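Local coordinates for MFP2B (Ascaris suum, PDB 2BJR), which enhances the polymerization of major sperm protein (MSP) in the amoeboid motility of nematode sperm and carries a bound zinc ion, at residues P24-G29 against W195-C200; G84-L89 against G169-C174; Y91-I96 against E110-G115; V188-N193 against Y273-A278. One frame throughout, in Å; residues are numbered along the deposited sequence.

Interaction 1 of 4, residues P24-G29 against W195-C200; sequences PVKALG and WADFRC
D197 on strand 194-199 leans into P24 and K26 of the loop 24-29 and, from CB outward, contributes the largest share of the contact. CB lies against the proline ring, 3.9 Å from P24 CD. CG meets the next ring carbon, P24 CG, also at 3.9 Å. Because the first torsion sets CG anti to the carbonyl carbon (chi1 -67°), the carboxylate is swung over to the loop, where OD2 passes the aliphatic part of the lysine, 4.1 Å from K26 CD. OD2 also takes a hydrogen from each of two waters. Water 1 is shared with the carbonyl of P24, 2.7 Å from D197 OD2; water 2 gives only a weak bond to OD2 and accepts from K26 NZ. The other oxygen, OD1, is hydrogen-bonded to Y34. K26 NZ stands 4.8 Å from D197 OD2, so water 2, not a direct salt bridge, links the charges; the ammonium bonds directly to Q31 O and Q270 OE1. The contact thus joins the two family regions through van der Waals packing and two bridging waters: P24 packs on strands 34-40 and 76-81 of one sheet, while the strand of D197 pairs with strand 268-274 of another.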
loop_
_atom_site.group_PDB
_atom_site.type_symbol
_atom_site.label_atom_id
_atom_site.label_comp_id
_atom_site.label_asym_id
_atom_site.label_seq_id
_atom_site.Cartn_x
_atom_site.Cartn_y
_atom_site.Cartn_z
ATOM N N PRO A 24 -2.382 7.984 -5.403
ATOM C CA PRO A 24 -3.376 7.023 -5.900
ATOM C C PRO A 24 -4.200 6.416 -4.753
ATOM O O PRO A 24 -3.714 6.364 -3.600
ATOM C CB PRO A 24 -2.504 5.994 -6.614
ATOM C CG PRO A 24 -1.282 5.978 -5.755
ATOM C CD PRO A 24 -1.023 7.454 -5.487
ATOM N N VAL A 25 -5.432 6.021 -5.006
ATOM C CA VAL A 25 -6.277 5.534 -3.949
ATOM C C VAL A 25 -6.158 4.010 -3.915
ATOM O O VAL A 25 -6.453 3.334 -4.903
ATOM C CB VAL A 25 -7.706 5.985 -4.118
ATOM C CG1 VAL A 25 -8.643 5.287 -3.093
ATOM C CG2 VAL A 25 -7.803 7.516 -4.010
ATOM N N LYS A 26 -5.712 3.476 -2.774
ATOM C CA LYS A 26 -5.688 2.018 -2.579
ATOM C C LYS A 26 -7.015 1.390 -2.297
ATOM O O LYS A 26 -7.855 1.981 -1.653
ATOM C CB LYS A 26 -4.770 1.691 -1.380
ATOM C CG LYS A 26 -3.436 2.311 -1.564
ATOM C CD LYS A 26 -2.488 1.786 -0.539
ATOM C CE LYS A 26 -1.462 0.857 -1.098
ATOM N NZ LYS A 26 -0.517 0.513 0.014
ATOM N N ALA A 27 -7.244 0.165 -2.786
ATOM C CA ALA A 27 -8.322 -0.658 -2.243
ATOM C C ALA A 27 -8.122 -0.815 -0.744
ATOM O O ALA A 27 -7.007 -1.082 -0.318
ATOM C CB ALA A 27 -8.316 -1.963 -2.882
ATOM N N LEU A 28 -9.204 -0.619 0.041
ATOM C CA LEU A 28 -9.061 -0.495 1.517
ATOM C C LEU A 28 -8.367 -1.703 2.067
ATOM O O LEU A 28 -8.794 -2.816 1.808
ATOM C CB LEU A 28 -10.414 -0.390 2.178
ATOM C CG LEU A 28 -10.388 -0.141 3.706
ATOM C CD1 LEU A 28 -9.864 1.215 4.004
ATOM C CD2 LEU A 28 -11.761 -0.389 4.283
ATOM N N GLY A 29 -7.328 -1.496 2.845
ATOM C CA GLY A 29 -6.667 -2.610 3.514
ATOM C C GLY A 29 -5.674 -3.399 2.679
ATOM O O GLY A 29 -5.006 -4.319 3.207
ATOM N N TRP A 195 1.328 3.066 4.982
ATOM C CA TRP A 195 2.266 3.110 3.859
ATOM C C TRP A 195 1.897 4.215 2.882
ATOM O O TRP A 195 0.764 4.266 2.432
ATOM C CB TRP A 195 2.212 1.753 3.121
ATOM C CG TRP A 195 2.769 0.581 3.912
ATOM C CD1 TRP A 195 2.071 -0.339 4.645
ATOM C CD2 TRP A 195 4.114 0.195 3.974
ATOM N NE1 TRP A 195 2.918 -1.299 5.133
ATOM C CE2 TRP A 195 4.189 -0.974 4.756
ATOM C CE3 TRP A 195 5.298 0.727 3.450
ATOM C CZ2 TRP A 195 5.385 -1.627 5.011
ATOM C CZ3 TRP A 195 6.456 0.102 3.729
ATOM C CH2 TRP A 195 6.499 -1.074 4.491
ATOM N N ALA A 196 2.833 5.095 2.532
ATOM C CA ALA A 196 2.518 6.214 1.699
ATOM C C ALA A 196 3.147 5.988 0.314
ATOM O O ALA A 196 4.271 5.532 0.186
ATOM C CB ALA A 196 3.047 7.501 2.325
ATOM N N ASP A 197 2.435 6.360 -0.734
ATOM C CA ASP A 197 2.941 6.248 -2.124
ATOM C C ASP A 197 3.736 7.468 -2.545
ATOM O O ASP A 197 3.259 8.611 -2.398
ATOM C CB ASP A 197 1.748 6.100 -3.068
ATOM C CG ASP A 197 1.020 4.767 -2.863
ATOM O OD1 ASP A 197 1.598 3.749 -3.268
ATOM O OD2 ASP A 197 -0.072 4.664 -2.259
ATOM N N PHE A 198 4.922 7.198 -3.080
ATOM C CA PHE A 198 5.819 8.160 -3.658
ATOM C C PHE A 198 6.590 7.540 -4.786
ATOM O O PHE A 198 6.729 6.328 -4.875
ATOM C CB PHE A 198 6.827 8.613 -2.626
ATOM C CG PHE A 198 6.277 9.506 -1.589
ATOM C CD1 PHE A 198 5.859 9.017 -0.365
ATOM C CD2 PHE A 198 6.226 10.889 -1.813
ATOM C CE1 PHE A 198 5.344 9.888 0.635
ATOM C CE2 PHE A 198 5.725 11.765 -0.804
ATOM C CZ PHE A 198 5.284 11.246 0.402
ATOM N N ARG A 199 7.149 8.377 -5.654
ATOM C CA ARG A 199 8.090 7.906 -6.655
ATOM C C ARG A 199 9.479 8.310 -6.251
ATOM O O ARG A 199 9.667 9.388 -5.733
ATOM C CB ARG A 199 7.788 8.480 -8.028
ATOM C CG ARG A 199 6.396 8.167 -8.609
ATOM C CD ARG A 199 6.128 8.882 -9.975
ATOM N NE ARG A 199 6.150 10.326 -9.785
ATOM C CZ ARG A 199 5.121 11.055 -9.403
ATOM N NH1 ARG A 199 3.921 10.512 -9.263
ATOM N NH2 ARG A 199 5.286 12.358 -9.187
ATOM N N CYS A 200 10.465 7.478 -6.559
ATOM C CA CYS A 200 11.844 7.858 -6.350
ATOM C C CYS A 200 12.113 9.085 -7.172
ATOM O O CYS A 200 11.563 9.230 -8.284
ATOM C CB CYS A 200 12.802 6.789 -6.800
ATOM S SG CYS A 200 12.665 5.440 -5.658
HETATM O O HOH W 1 -1.855 6.699 -1.823
HETATM O O HOH W 2 1.032 3.054 -0.256
#

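Interaction 2 of 4, residues G84-L89 against G169-C174; sequences GNHLSL and GGPPYC. With ZN (zinc ion), chain C.
H86, the first residue of the short helix 86-89, comes over the backbone of G169 and G170, the CA atoms of H86 and G170 being 6.0 Å apart, and a type I beta turn from P171 to C174 then brings the cysteine round to the same zinc ion. The imidazole binds zinc through NE2 at 2.0 Å, and C174 SG binds it at 2.3 Å. Around the ring the two neighbours take different places: G170 CA makes a CH-pi contact over one face, 3.5 Å from the H86 ring centroid and 17° off its normal, whereas C174 SG lies at the edge, in the ring plane. G169 O is over the same face as G170 CA. With chi1 at 64°, H86 CG sits between its own backbone N and carbonyl carbon, which directs the ring to the glycines. N85 is the N-cap, its OD1 accepting from L87 N at 3.0 Å. C176 and C179 complete the observed zinc site. The site therefore ties helix 86-89, which lies between strands 76-81 and 92-97, to the loop running from strand 161-166 to helix 177-180, and P171 and P172 of that loop rest on W92 of strand 92-97.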
loop_
_atom_site.group_PDB
_atom_site.type_symbol
_atom_site.label_atom_id
_atom_site.label_comp_id
_atom_site.label_asym_id
_atom_site.label_seq_id
_atom_site.Cartn_x
_atom_site.Cartn_y
_atom_site.Cartn_z
ATOM N N GLY A 84 -4.775 16.303 -1.877
ATOM C CA GLY A 84 -5.340 17.407 -1.135
ATOM C C GLY A 84 -6.184 16.816 -0.037
ATOM O O GLY A 84 -5.999 15.654 0.335
ATOM N N ASN A 85 -7.086 17.616 0.512
ATOM C CA ASN A 85 -7.978 17.143 1.547
ATOM C C ASN A 85 -9.355 17.760 1.413
ATOM O O ASN A 85 -9.635 18.497 0.450
ATOM C CB ASN A 85 -7.358 17.338 2.941
ATOM C CG ASN A 85 -7.166 18.801 3.310
ATOM O OD1 ASN A 85 -7.881 19.683 2.819
ATOM N ND2 ASN A 85 -6.192 19.056 4.188
ATOM N N HIS A 86 -10.238 17.445 2.344
ATOM C CA HIS A 86 -11.625 17.860 2.198
ATOM C C HIS A 86 -11.832 19.393 2.182
ATOM O O HIS A 86 -12.835 19.856 1.685
ATOM C CB HIS A 86 -12.490 17.232 3.269
ATOM C CG HIS A 86 -12.137 17.669 4.652
ATOM N ND1 HIS A 86 -12.806 18.688 5.296
ATOM C CD2 HIS A 86 -11.170 17.251 5.507
ATOM C CE1 HIS A 86 -12.291 18.850 6.502
ATOM N NE2 HIS A 86 -11.278 18.014 6.641
ATOM N N LEU A 87 -10.891 20.163 2.715
ATOM C CA LEU A 87 -11.001 21.625 2.648
ATOM C C LEU A 87 -10.926 22.156 1.219
ATOM O O LEU A 87 -11.692 23.045 0.868
ATOM C CB LEU A 87 -9.894 22.292 3.456
ATOM C CG LEU A 87 -9.860 21.972 4.948
ATOM C CD1 LEU A 87 -8.743 22.804 5.615
ATOM C CD2 LEU A 87 -11.219 22.193 5.588
ATOM N N SER A 88 -9.991 21.633 0.425
ATOM C CA SER A 88 -9.833 22.043 -0.982
ATOM C C SER A 88 -10.706 21.244 -1.950
ATOM O O SER A 88 -11.034 21.748 -3.035
ATOM C CB SER A 88 -8.362 21.962 -1.431
ATOM O OG SER A 88 -7.811 20.650 -1.356
ATOM N N LEU A 89 -11.111 20.030 -1.566
ATOM C CA LEU A 89 -11.868 19.148 -2.466
ATOM C C LEU A 89 -13.377 19.105 -2.220
ATOM O O LEU A 89 -14.169 18.881 -3.144
ATOM C CB LEU A 89 -11.289 17.727 -2.387
ATOM C CG LEU A 89 -9.828 17.623 -2.793
ATOM C CD1 LEU A 89 -9.324 16.217 -2.463
ATOM C CD2 LEU A 89 -9.624 17.936 -4.264
ATOM N N GLY A 169 -17.588 17.417 6.756
ATOM C CA GLY A 169 -16.484 17.169 7.648
ATOM C C GLY A 169 -15.289 16.558 6.946
ATOM O O GLY A 169 -15.091 16.665 5.726
ATOM N N GLY A 170 -14.478 15.908 7.763
ATOM C CA GLY A 170 -13.254 15.280 7.330
ATOM C C GLY A 170 -13.245 13.845 7.764
ATOM O O GLY A 170 -14.140 13.373 8.493
ATOM N N PRO A 171 -12.239 13.123 7.297
ATOM C CA PRO A 171 -12.104 11.719 7.678
ATOM C C PRO A 171 -11.671 11.629 9.160
ATOM O O PRO A 171 -11.238 12.630 9.692
ATOM C CB PRO A 171 -11.032 11.195 6.720
ATOM C CG PRO A 171 -10.192 12.389 6.388
ATOM C CD PRO A 171 -11.154 13.564 6.407
ATOM N N PRO A 172 -11.816 10.462 9.779
ATOM C CA PRO A 172 -11.670 10.299 11.244
ATOM C C PRO A 172 -10.352 10.777 11.891
ATOM O O PRO A 172 -10.369 11.126 13.092
ATOM C CB PRO A 172 -11.843 8.781 11.464
ATOM C CG PRO A 172 -12.412 8.225 10.191
ATOM C CD PRO A 172 -12.159 9.200 9.091
ATOM N N TYR A 173 -9.253 10.798 11.144
ATOM C CA TYR A 173 -7.960 11.180 11.702
ATOM C C TYR A 173 -7.417 12.462 11.072
ATOM O O TYR A 173 -6.224 12.760 11.169
ATOM C CB TYR A 173 -6.940 10.031 11.540
ATOM C CG TYR A 173 -7.488 8.670 11.943
ATOM C CD1 TYR A 173 -7.754 7.691 10.983
ATOM C CD2 TYR A 173 -7.738 8.364 13.280
ATOM C CE1 TYR A 173 -8.266 6.441 11.336
ATOM C CE2 TYR A 173 -8.253 7.113 13.653
ATOM C CZ TYR A 173 -8.522 6.159 12.680
ATOM O OH TYR A 173 -9.030 4.921 13.032
ATOM N N CYS A 174 -8.278 13.236 10.432
ATOM C CA CYS A 174 -7.827 14.472 9.821
ATOM C C CYS A 174 -7.197 15.429 10.847
ATOM O O CYS A 174 -7.718 15.572 11.949
ATOM C CB CYS A 174 -8.985 15.199 9.143
ATOM S SG CYS A 174 -8.375 16.479 8.033
HETATM ZN ZN ZN C . -9.997 18.053 8.232
#

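Interaction 3 of 4, residues Y91-I96 against E110-G115; sequences YWYNWI and EMLRCG
Y93 meets L112 and I96 meets M111 (selenomethionine) in a three-stranded antiparallel sheet, where strand 92-97 and segment 110-115 flank the central strand 161-166. The CB bonds of Y93 and I96 point to opposite faces of the sheet. The evidence for the spacing is direct: the nearest CA atoms, those of Y93 and L112, are 8.6 Å apart, no hydrogen bond crosses between the segments, and both strands pair with the central one, W92 with E166 and N94 with A164 on one flank, E110 with R165 on the other. Across the two segments themselves the contact is made by side chains. The first segment begins with Y91, whose ring is in a cation-pi contact with R165 of the central strand. W92 follows, packing on E166 and P171. Y93 is the first to touch the opposite segment. Its CG is anti to the carbonyl carbon (chi1 -70°), and the phenol extends obliquely across L112, with Y93 OH 4.0 Å from L112 CD1 and Y93 CE2 next at 4.3 Å. The hydroxyl is hydrogen-bonded to D9, which would limit the movement of the phenol. N94 gives its amide to E166, and W95 lies on I163. I96 makes the second contact. Helix 101-106 packs here, K104 against I96, and R101 and M105 against M111. The selenomethionine chain bends at chi2 and chi3, folding its end back to the isoleucine. The two side chains meet at about a right angle, I96 CD1 lying 3.9 Å from M111 SE.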
loop_
_atom_site.group_PDB
_atom_site.type_symbol
_atom_site.label_atom_id
_atom_site.label_comp_id
_atom_site.label_asym_id
_atom_site.label_seq_id
_atom_site.Cartn_x
_atom_site.Cartn_y
_atom_site.Cartn_z
ATOM N N TYR A 91 -14.795 16.804 -0.381
ATOM C CA TYR A 91 -15.174 15.415 -0.111
ATOM C C TYR A 91 -13.987 14.637 0.423
ATOM O O TYR A 91 -12.822 15.039 0.285
ATOM C CB TYR A 91 -15.705 14.706 -1.400
ATOM C CG TYR A 91 -14.687 14.553 -2.476
ATOM C CD1 TYR A 91 -13.944 13.375 -2.624
ATOM C CD2 TYR A 91 -14.459 15.562 -3.384
ATOM C CE1 TYR A 91 -12.978 13.259 -3.613
ATOM C CE2 TYR A 91 -13.504 15.429 -4.388
ATOM C CZ TYR A 91 -12.762 14.283 -4.493
ATOM O OH TYR A 91 -11.801 14.189 -5.460
ATOM N N TRP A 92 -14.304 13.519 1.039
ATOM C CA TRP A 92 -13.311 12.465 1.338
ATOM C C TRP A 92 -13.980 11.120 1.080
ATOM O O TRP A 92 -15.208 11.007 1.044
ATOM C CB TRP A 92 -12.806 12.523 2.800
ATOM C CG TRP A 92 -13.883 12.542 3.882
ATOM C CD1 TRP A 92 -14.619 13.635 4.301
ATOM C CD2 TRP A 92 -14.278 11.466 4.736
ATOM N NE1 TRP A 92 -15.469 13.277 5.311
ATOM C CE2 TRP A 92 -15.279 11.960 5.612
ATOM C CE3 TRP A 92 -13.912 10.128 4.842
ATOM C CZ2 TRP A 92 -15.911 11.159 6.561
ATOM C CZ3 TRP A 92 -14.523 9.342 5.811
ATOM C CH2 TRP A 92 -15.518 9.859 6.646
ATOM N N TYR A 93 -13.156 10.109 0.823
ATOM C CA TYR A 93 -13.658 8.780 0.474
ATOM C C TYR A 93 -13.790 7.891 1.698
ATOM O O TYR A 93 -12.911 7.861 2.583
ATOM C CB TYR A 93 -12.731 8.139 -0.540
ATOM C CG TYR A 93 -12.751 8.770 -1.916
ATOM C CD1 TYR A 93 -11.572 8.948 -2.637
ATOM C CD2 TYR A 93 -13.951 9.131 -2.535
ATOM C CE1 TYR A 93 -11.580 9.470 -3.906
ATOM C CE2 TYR A 93 -13.947 9.654 -3.827
ATOM C CZ TYR A 93 -12.777 9.819 -4.489
ATOM O OH TYR A 93 -12.768 10.356 -5.764
ATOM N N ASN A 94 -14.918 7.223 1.781
ATOM C CA ASN A 94 -15.219 6.301 2.863
ATOM C C ASN A 94 -15.698 4.987 2.263
ATOM O O ASN A 94 -16.636 4.977 1.466
ATOM C CB ASN A 94 -16.305 6.910 3.748
ATOM C CG ASN A 94 -16.510 6.159 5.050
ATOM O OD1 ASN A 94 -15.683 5.344 5.457
ATOM N ND2 ASN A 94 -17.623 6.428 5.707
ATOM N N TRP A 95 -15.078 3.874 2.637
ATOM C CA TRP A 95 -15.490 2.575 2.101
ATOM C C TRP A 95 -16.612 2.020 2.931
ATOM O O TRP A 95 -16.468 1.876 4.129
ATOM C CB TRP A 95 -14.310 1.583 2.080
ATOM C CG TRP A 95 -13.208 1.889 1.141
ATOM C CD1 TRP A 95 -12.192 2.742 1.325
ATOM C CD2 TRP A 95 -12.999 1.305 -0.173
ATOM N NE1 TRP A 95 -11.375 2.773 0.219
ATOM C CE2 TRP A 95 -11.828 1.879 -0.702
ATOM C CE3 TRP A 95 -13.708 0.396 -0.949
ATOM C CZ2 TRP A 95 -11.323 1.545 -1.953
ATOM C CZ3 TRP A 95 -13.206 0.040 -2.177
ATOM C CH2 TRP A 95 -12.028 0.620 -2.677
ATOM N N ILE A 96 -17.750 1.697 2.320
ATOM C CA ILE A 96 -18.896 1.163 3.027
ATOM C C ILE A 96 -19.291 -0.193 2.490
ATOM O O ILE A 96 -18.950 -0.541 1.363
ATOM C CB ILE A 96 -20.110 2.116 2.914
ATOM C CG1 ILE A 96 -20.606 2.182 1.439
ATOM C CG2 ILE A 96 -19.728 3.450 3.407
ATOM C CD1 ILE A 96 -21.913 2.925 1.282
ATOM N N GLU A 110 -22.590 10.672 -1.597
ATOM C CA GLU A 110 -22.665 10.346 -3.049
ATOM C C GLU A 110 -21.804 9.140 -3.347
ATOM O O GLU A 110 -20.661 9.120 -2.927
ATOM C CB GLU A 110 -22.045 11.449 -3.898
ATOM C CG GLU A 110 -22.809 12.740 -3.926
ATOM C CD GLU A 110 -22.099 13.843 -4.665
ATOM O OE1 GLU A 110 -20.913 13.714 -5.011
ATOM O OE2 GLU A 110 -22.747 14.894 -4.869
HETATM N N MSE A 111 -22.303 8.177 -4.100
HETATM C CA MSE A 111 -21.534 6.970 -4.395
HETATM C C MSE A 111 -20.579 7.288 -5.495
HETATM O O MSE A 111 -20.945 7.943 -6.487
HETATM C CB MSE A 111 -22.435 5.807 -4.800
HETATM C CG MSE A 111 -23.396 5.291 -3.790
HETATM SE SE MSE A 111 -22.606 4.817 -2.004
HETATM C CE MSE A 111 -22.964 6.486 -1.070
ATOM N N LEU A 112 -19.342 6.854 -5.350
ATOM C CA LEU A 112 -18.421 7.015 -6.423
ATOM C C LEU A 112 -18.897 6.161 -7.603
ATOM O O LEU A 112 -19.252 4.991 -7.453
ATOM C CB LEU A 112 -17.043 6.623 -6.019
ATOM C CG LEU A 112 -15.994 6.555 -7.124
ATOM C CD1 LEU A 112 -15.550 7.955 -7.423
ATOM C CD2 LEU A 112 -14.783 5.701 -6.718
ATOM N N ARG A 113 -18.898 6.776 -8.775
ATOM C CA ARG A 113 -19.280 6.050 -9.992
ATOM C C ARG A 113 -18.733 6.743 -11.222
ATOM O O ARG A 113 -18.424 7.947 -11.178
ATOM C CB ARG A 113 -20.786 5.939 -10.101
ATOM C CG ARG A 113 -21.454 7.287 -10.296
ATOM C CD ARG A 113 -22.948 7.214 -10.170
ATOM N NE ARG A 113 -23.517 6.419 -11.264
ATOM C CZ ARG A 113 -24.784 6.089 -11.353
ATOM N NH1 ARG A 113 -25.628 6.455 -10.394
ATOM N NH2 ARG A 113 -25.227 5.368 -12.376
ATOM N N CYS A 114 -18.604 5.981 -12.301
ATOM C CA CYS A 114 -18.378 6.519 -13.658
ATOM C C CYS A 114 -19.408 5.889 -14.547
ATOM O O CYS A 114 -19.399 4.695 -14.781
ATOM C CB CYS A 114 -16.970 6.248 -14.166
ATOM S SG CYS A 114 -15.645 6.829 -13.090
ATOM N N GLY A 115 -20.387 6.674 -14.958
ATOM C CA GLY A 115 -21.491 6.121 -15.726
ATOM C C GLY A 115 -22.188 5.053 -14.915
ATOM O O GLY A 115 -22.547 5.246 -13.749
#

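Interaction 4 of 4, residues V188-N193 against Y273-A278; sequences VRVTLN and YELPEA
E277 O takes a hydrogen from water 3 at 2.7 Å, and the same water accepts from R189 NH1 at 2.9 Å, making a one-water bridge between the segments. The water lies at the edge of the guanidinium, in its plane, so an N-H of R189 is directed at it. Further down the arginine the contact is looser: the chain bends at chi3 (-67°), and CD passes 4.2 Å from A278 O. R189 also touches K362 and C365, while the carboxylate of E277 forms a salt bridge with K362, so the lysine neighbours both segments.

The apolar half of the contact is between V190 and L275. One methyl of the leucine does the touching: L275 CD1 meets V190 CG1 at 3.6 Å and V190 CB at 3.9 Å, and the two side chains cross at about a right angle. V190 CG1 is anti to the backbone N (chi1 177°), which sets that methyl against the leucine.

No hydrogen bond links 188-193 directly to 273-278. Instead the backbone of V190 bonds to I279 and G281, just beyond the second segment. Y273 bonds to E194, where the antiparallel pairing of strands 194-199 and 268-274 sets in. The arrangement is thus side-chain and water-mediated packing at the end of a beta sheet, between the linking peptide that enters strand 194-199 and the connection from strand 268-274 to strand 282-288.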
loop_
_atom_site.group_PDB
_atom_site.type_symbol
_atom_site.label_atom_id
_atom_site.label_comp_id
_atom_site.label_asym_id
_atom_site.label_seq_id
_atom_site.Cartn_x
_atom_site.Cartn_y
_atom_site.Cartn_z
ATOM N N VAL A 188 -11.614 4.624 16.731
ATOM C CA VAL A 188 -10.915 3.364 16.800
ATOM C C VAL A 188 -9.474 3.704 16.461
ATOM O O VAL A 188 -9.224 4.382 15.459
ATOM C CB VAL A 188 -11.485 2.341 15.779
ATOM C CG1 VAL A 188 -10.773 0.998 15.911
ATOM C CG2 VAL A 188 -13.036 2.166 15.968
ATOM N N ARG A 189 -8.512 3.285 17.278
ATOM C CA ARG A 189 -7.115 3.507 16.905
ATOM C C ARG A 189 -6.710 2.613 15.715
ATOM O O ARG A 189 -7.228 1.505 15.526
ATOM C CB ARG A 189 -6.173 3.325 18.100
ATOM C CG ARG A 189 -6.291 4.469 19.105
ATOM C CD ARG A 189 -5.339 4.425 20.287
ATOM N NE ARG A 189 -5.613 3.309 21.186
ATOM C CZ ARG A 189 -4.927 3.056 22.319
ATOM N NH1 ARG A 189 -3.930 3.863 22.698
ATOM N NH2 ARG A 189 -5.260 2.020 23.085
ATOM N N VAL A 190 -5.763 3.129 14.940
ATOM C CA VAL A 190 -5.314 2.517 13.695
ATOM C C VAL A 190 -4.494 1.284 14.007
ATOM O O VAL A 190 -3.583 1.337 14.823
ATOM C CB VAL A 190 -4.431 3.496 12.900
ATOM C CG1 VAL A 190 -3.919 2.833 11.653
ATOM C CG2 VAL A 190 -5.187 4.795 12.561
ATOM N N THR A 191 -4.798 0.171 13.359
ATOM C CA THR A 191 -4.009 -1.057 13.551
ATOM C C THR A 191 -3.311 -1.562 12.296
ATOM O O THR A 191 -2.576 -2.547 12.345
ATOM C CB THR A 191 -4.910 -2.147 14.118
ATOM O OG1 THR A 191 -6.056 -2.310 13.271
ATOM C CG2 THR A 191 -5.445 -1.751 15.487
ATOM N N LEU A 192 -3.537 -0.896 11.168
ATOM C CA LEU A 192 -2.796 -1.193 9.954
ATOM C C LEU A 192 -1.562 -0.307 9.814
ATOM O O LEU A 192 -1.621 0.854 10.076
ATOM C CB LEU A 192 -3.693 -0.955 8.757
ATOM C CG LEU A 192 -4.971 -1.796 8.823
ATOM C CD1 LEU A 192 -5.674 -1.696 7.472
ATOM C CD2 LEU A 192 -4.759 -3.261 9.171
ATOM N N ASN A 193 -0.449 -0.871 9.408
ATOM C CA ASN A 193 0.749 -0.087 9.105
ATOM C C ASN A 193 0.388 0.923 8.049
ATOM O O ASN A 193 -0.322 0.602 7.082
ATOM C CB ASN A 193 1.853 -0.979 8.559
ATOM C CG ASN A 193 2.329 -2.020 9.554
ATOM O OD1 ASN A 193 2.309 -3.228 9.263
ATOM N ND2 ASN A 193 2.791 -1.553 10.730
ATOM N N TYR A 273 5.210 4.974 7.360
ATOM C CA TYR A 273 5.054 6.131 8.219
ATOM C C TYR A 273 4.707 5.709 9.637
ATOM O O TYR A 273 3.941 4.768 9.841
ATOM C CB TYR A 273 3.910 7.012 7.740
ATOM C CG TYR A 273 4.193 7.987 6.626
ATOM C CD1 TYR A 273 5.446 8.160 6.074
ATOM C CD2 TYR A 273 3.154 8.763 6.133
ATOM C CE1 TYR A 273 5.666 9.105 5.059
ATOM C CE2 TYR A 273 3.362 9.713 5.127
ATOM C CZ TYR A 273 4.612 9.883 4.600
ATOM O OH TYR A 273 4.789 10.821 3.607
ATOM N N GLU A 274 5.268 6.431 10.599
ATOM C CA GLU A 274 4.893 6.299 11.997
ATOM C C GLU A 274 3.807 7.326 12.226
ATOM O O GLU A 274 4.029 8.555 12.069
ATOM C CB GLU A 274 6.105 6.598 12.896
ATOM C CG GLU A 274 5.850 6.474 14.384
ATOM C CD GLU A 274 7.173 6.539 15.134
ATOM O OE1 GLU A 274 7.820 7.600 15.056
ATOM O OE2 GLU A 274 7.583 5.518 15.742
ATOM N N LEU A 275 2.642 6.825 12.590
ATOM C CA LEU A 275 1.501 7.662 12.832
ATOM C C LEU A 275 1.658 8.463 14.117
ATOM O O LEU A 275 2.435 8.093 14.965
ATOM C CB LEU A 275 0.285 6.796 12.947
ATOM C CG LEU A 275 -0.026 6.120 11.617
ATOM C CD1 LEU A 275 -1.100 5.110 11.839
ATOM C CD2 LEU A 275 -0.432 7.189 10.582
ATOM N N PRO A 276 0.921 9.553 14.250
ATOM C CA PRO A 276 0.910 10.297 15.523
ATOM C C PRO A 276 0.476 9.391 16.678
ATOM O O PRO A 276 -0.430 8.573 16.522
ATOM C CB PRO A 276 -0.138 11.387 15.264
ATOM C CG PRO A 276 -0.117 11.561 13.780
ATOM C CD PRO A 276 -0.003 10.145 13.262
ATOM N N GLU A 277 1.102 9.520 17.842
ATOM C CA GLU A 277 0.869 8.525 18.891
ATOM C C GLU A 277 -0.608 8.426 19.282
ATOM O O GLU A 277 -1.119 7.328 19.544
ATOM C CB GLU A 277 1.706 8.790 20.146
ATOM C CG GLU A 277 1.609 7.632 21.155
ATOM C CD GLU A 277 2.812 7.529 22.090
ATOM O OE1 GLU A 277 3.395 8.584 22.403
ATOM O OE2 GLU A 277 3.179 6.386 22.527
ATOM N N ALA A 278 -1.297 9.563 19.268
ATOM C CA ALA A 278 -2.679 9.620 19.707
ATOM C C ALA A 278 -3.641 8.812 18.838
ATOM O O ALA A 278 -4.687 8.411 19.326
ATOM C CB ALA A 278 -3.150 11.072 19.784
HETATM O O HOH W 3 -2.649 6.143 21.409
#

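Interactions 2 and 3 are adjacent, their centres 14 Å apart: W92 of strand 92-97 packs against the backbone of G169 and G170 next to the zinc site, and the side chain of Y93 is about 14 Å from the zinc ion. Interaction 4 is reached from interaction 2 through Y173, which hydrogen-bonds to V188 O (2.5 Å from Y173 OH) and packs on V190. Interactions 1 and 4 share one sheet through neighbouring strands 194-199 and 268-274, where A196 and F198 touch Y273. W95 lies against K26 and A27, joining interactions 1 and 3. Interactions 3 and 4 do not touch, their nearest atoms being about 10 Å apart.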